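Local coordinates for Tautomerase_3 domain-containing protein (Corynebacterium halotolerans YIM 70093 = DSM 44683, PDB 7M58) that probably acts as a hydrolytic dehalogenase or tautomerase, as a trimeric member of the cis-3-chloroacrylic acid dehalogenase family in the tautomerase superfamily, at residues Leu82-Thr86 against Val100-Val104. Sequence-based numbering, arbitrary orientation.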
loop_
_atom_site.group_PDB
_atom_site.type_symbol
_atom_site.label_atom_id
_atom_site.label_comp_id
_atom_site.label_asym_id
_atom_site.label_seq_id
_atom_site.Cartn_x
_atom_site.Cartn_y
_atom_site.Cartn_z
ATOM N N LEU A 82 4.350 -13.164 -11.392
ATOM C CA LEU A 82 2.924 -12.868 -11.316
ATOM C C LEU A 82 2.092 -14.081 -11.696
ATOM O O LEU A 82 1.163 -14.457 -10.976
ATOM C CB LEU A 82 2.566 -11.687 -12.217
ATOM C CG LEU A 82 2.711 -10.269 -11.662
ATOM C CD1 LEU A 82 2.997 -9.316 -12.774
ATOM C CD2 LEU A 82 1.415 -9.868 -10.970
ATOM N N GLU A 83 2.400 -14.698 -12.836
ATOM C CA GLU A 83 1.606 -15.833 -13.283
ATOM C C GLU A 83 1.687 -16.987 -12.294
ATOM O O GLU A 83 0.689 -17.670 -12.031
ATOM C CB GLU A 83 2.071 -16.264 -14.661
ATOM C CG GLU A 83 1.894 -15.192 -15.710
ATOM C CD GLU A 83 2.208 -15.686 -17.118
ATOM O OE1 GLU A 83 3.247 -16.363 -17.304
ATOM O OE2 GLU A 83 1.406 -15.411 -18.036
ATOM N N GLN A 84 2.857 -17.200 -11.707
ATOM C CA GLN A 84 3.002 -18.316 -10.790
ATOM C C GLN A 84 2.320 -18.044 -9.448
ATOM O O GLN A 84 1.819 -18.984 -8.811
ATOM C CB GLN A 84 4.480 -18.617 -10.621
ATOM C CG GLN A 84 5.082 -19.240 -11.878
ATOM C CD GLN A 84 6.362 -20.016 -11.598
ATOM O OE1 GLN A 84 6.675 -20.337 -10.445
ATOM N NE2 GLN A 84 7.148 -20.252 -12.647
ATOM N N ILE A 85 2.289 -16.781 -9.003
ATOM C CA ILE A 85 1.568 -16.448 -7.777
ATOM C C ILE A 85 0.074 -16.652 -7.966
ATOM O O ILE A 85 -0.599 -17.272 -7.137
ATOM C CB ILE A 85 1.889 -15.009 -7.337
ATOM C CG1 ILE A 85 3.306 -14.956 -6.773
ATOM C CG2 ILE A 85 0.881 -14.521 -6.309
ATOM C CD1 ILE A 85 3.855 -13.548 -6.616
ATOM N N THR A 86 -0.476 -16.129 -9.063
ATOM C CA THR A 86 -1.886 -16.350 -9.366
ATOM C C THR A 86 -2.188 -17.835 -9.424
ATOM O O THR A 86 -3.198 -18.288 -8.882
ATOM C CB THR A 86 -2.284 -15.666 -10.687
ATOM O OG1 THR A 86 -1.834 -14.299 -10.675
ATOM C CG2 THR A 86 -3.787 -15.719 -10.927
ATOM N N VAL A 100 -7.687 -14.690 -7.607
ATOM C CA VAL A 100 -6.450 -14.285 -6.945
ATOM C C VAL A 100 -5.860 -13.176 -7.801
ATOM O O VAL A 100 -5.288 -13.436 -8.860
ATOM C CB VAL A 100 -5.456 -15.440 -6.767
ATOM C CG1 VAL A 100 -4.199 -14.942 -6.055
ATOM C CG2 VAL A 100 -6.082 -16.616 -6.010
ATOM N N TRP A 101 -6.008 -11.937 -7.351
ATOM C CA TRP A 101 -5.506 -10.769 -8.059
ATOM C C TRP A 101 -4.172 -10.334 -7.466
ATOM O O TRP A 101 -4.070 -10.139 -6.249
ATOM C CB TRP A 101 -6.506 -9.626 -7.953
ATOM C CG TRP A 101 -7.735 -9.860 -8.708
ATOM C CD1 TRP A 101 -8.198 -11.053 -9.174
ATOM C CD2 TRP A 101 -8.681 -8.869 -9.114
ATOM N NE1 TRP A 101 -9.381 -10.865 -9.847
ATOM C CE2 TRP A 101 -9.701 -9.533 -9.818
ATOM C CE3 TRP A 101 -8.769 -7.485 -8.939
ATOM C CZ2 TRP A 101 -10.785 -8.865 -10.347
ATOM C CZ3 TRP A 101 -9.839 -6.825 -9.466
ATOM C CH2 TRP A 101 -10.829 -7.509 -10.173
ATOM N N VAL A 102 -3.175 -10.127 -8.322
ATOM C CA VAL A 102 -1.813 -9.827 -7.876
ATOM C C VAL A 102 -1.331 -8.529 -8.529
ATOM O O VAL A 102 -1.435 -8.365 -9.752
ATOM C CB VAL A 102 -0.839 -10.981 -8.205
ATOM C CG1 VAL A 102 0.473 -10.809 -7.458
ATOM C CG2 VAL A 102 -1.472 -12.327 -7.888
ATOM N N TYR A 103 -0.802 -7.612 -7.711
ATOM C CA TYR A 103 -0.173 -6.377 -8.167
ATOM C C TYR A 103 1.279 -6.343 -7.711
ATOM O O TYR A 103 1.590 -6.651 -6.553
ATOM C CB TYR A 103 -0.837 -5.140 -7.600
ATOM C CG TYR A 103 -2.182 -4.774 -8.133
ATOM C CD1 TYR A 103 -2.931 -5.656 -8.885
ATOM C CD2 TYR A 103 -2.727 -3.543 -7.828
ATOM C CE1 TYR A 103 -4.172 -5.309 -9.339
ATOM C CE2 TYR A 103 -3.953 -3.184 -8.273
ATOM C CZ TYR A 103 -4.678 -4.065 -9.036
ATOM O OH TYR A 103 -5.924 -3.675 -9.483
ATOM N N VAL A 104 2.164 -5.902 -8.586
ATOM C CA VAL A 104 3.579 -5.768 -8.251
ATOM C C VAL A 104 3.977 -4.304 -8.353
ATOM O O VAL A 104 3.943 -3.716 -9.449
ATOM C CB VAL A 104 4.454 -6.659 -9.141
ATOM C CG1 VAL A 104 5.913 -6.219 -9.098
ATOM C CG2 VAL A 104 4.333 -8.085 -8.674
#
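Leu82 reaches across from helix 75-92 to strand 100-107 and lays its CD2 methyl against Val102, 3.7 Å from Val102 CB and 3.4 Å from Val102 O. The two side chains pass each other in opposite directions, while Leu82 CG also meets Val104 CG2 at 4.0 Å. One turn on, Ile85 crosses Val102 at about a right angle, its CG2 branch touching Val102 CG2 at 3.6 Å; chi1 of -73° sets CG1 beside the backbone N and anti to the carbonyl carbon, which leaves the CG2 methyl anti to the N and turned onto the strand. Ile85 also packs on Leu24 of helix 14-31. Thr86 splits its two branches: the methyl CG2 lies 3.4 Å from Val100 O, and OG1 comes equally near Val102 CG2. That hydroxyl donates back to Leu82 O (3.0 Å), from above the carbonyl plane, and Leu82 O accepts from Thr86 N as well. Helix and strand run nearly antiparallel, their local axes at 151°, as in the right-handed beta-alpha-beta crossover of the tautomerase fold. Beyond the strand, Val102 and Val104 form backbone hydrogen bonds with a second subunit. The interface therefore coheres through buried apolar packing, with its one hydroxyl group satisfied inside the helix.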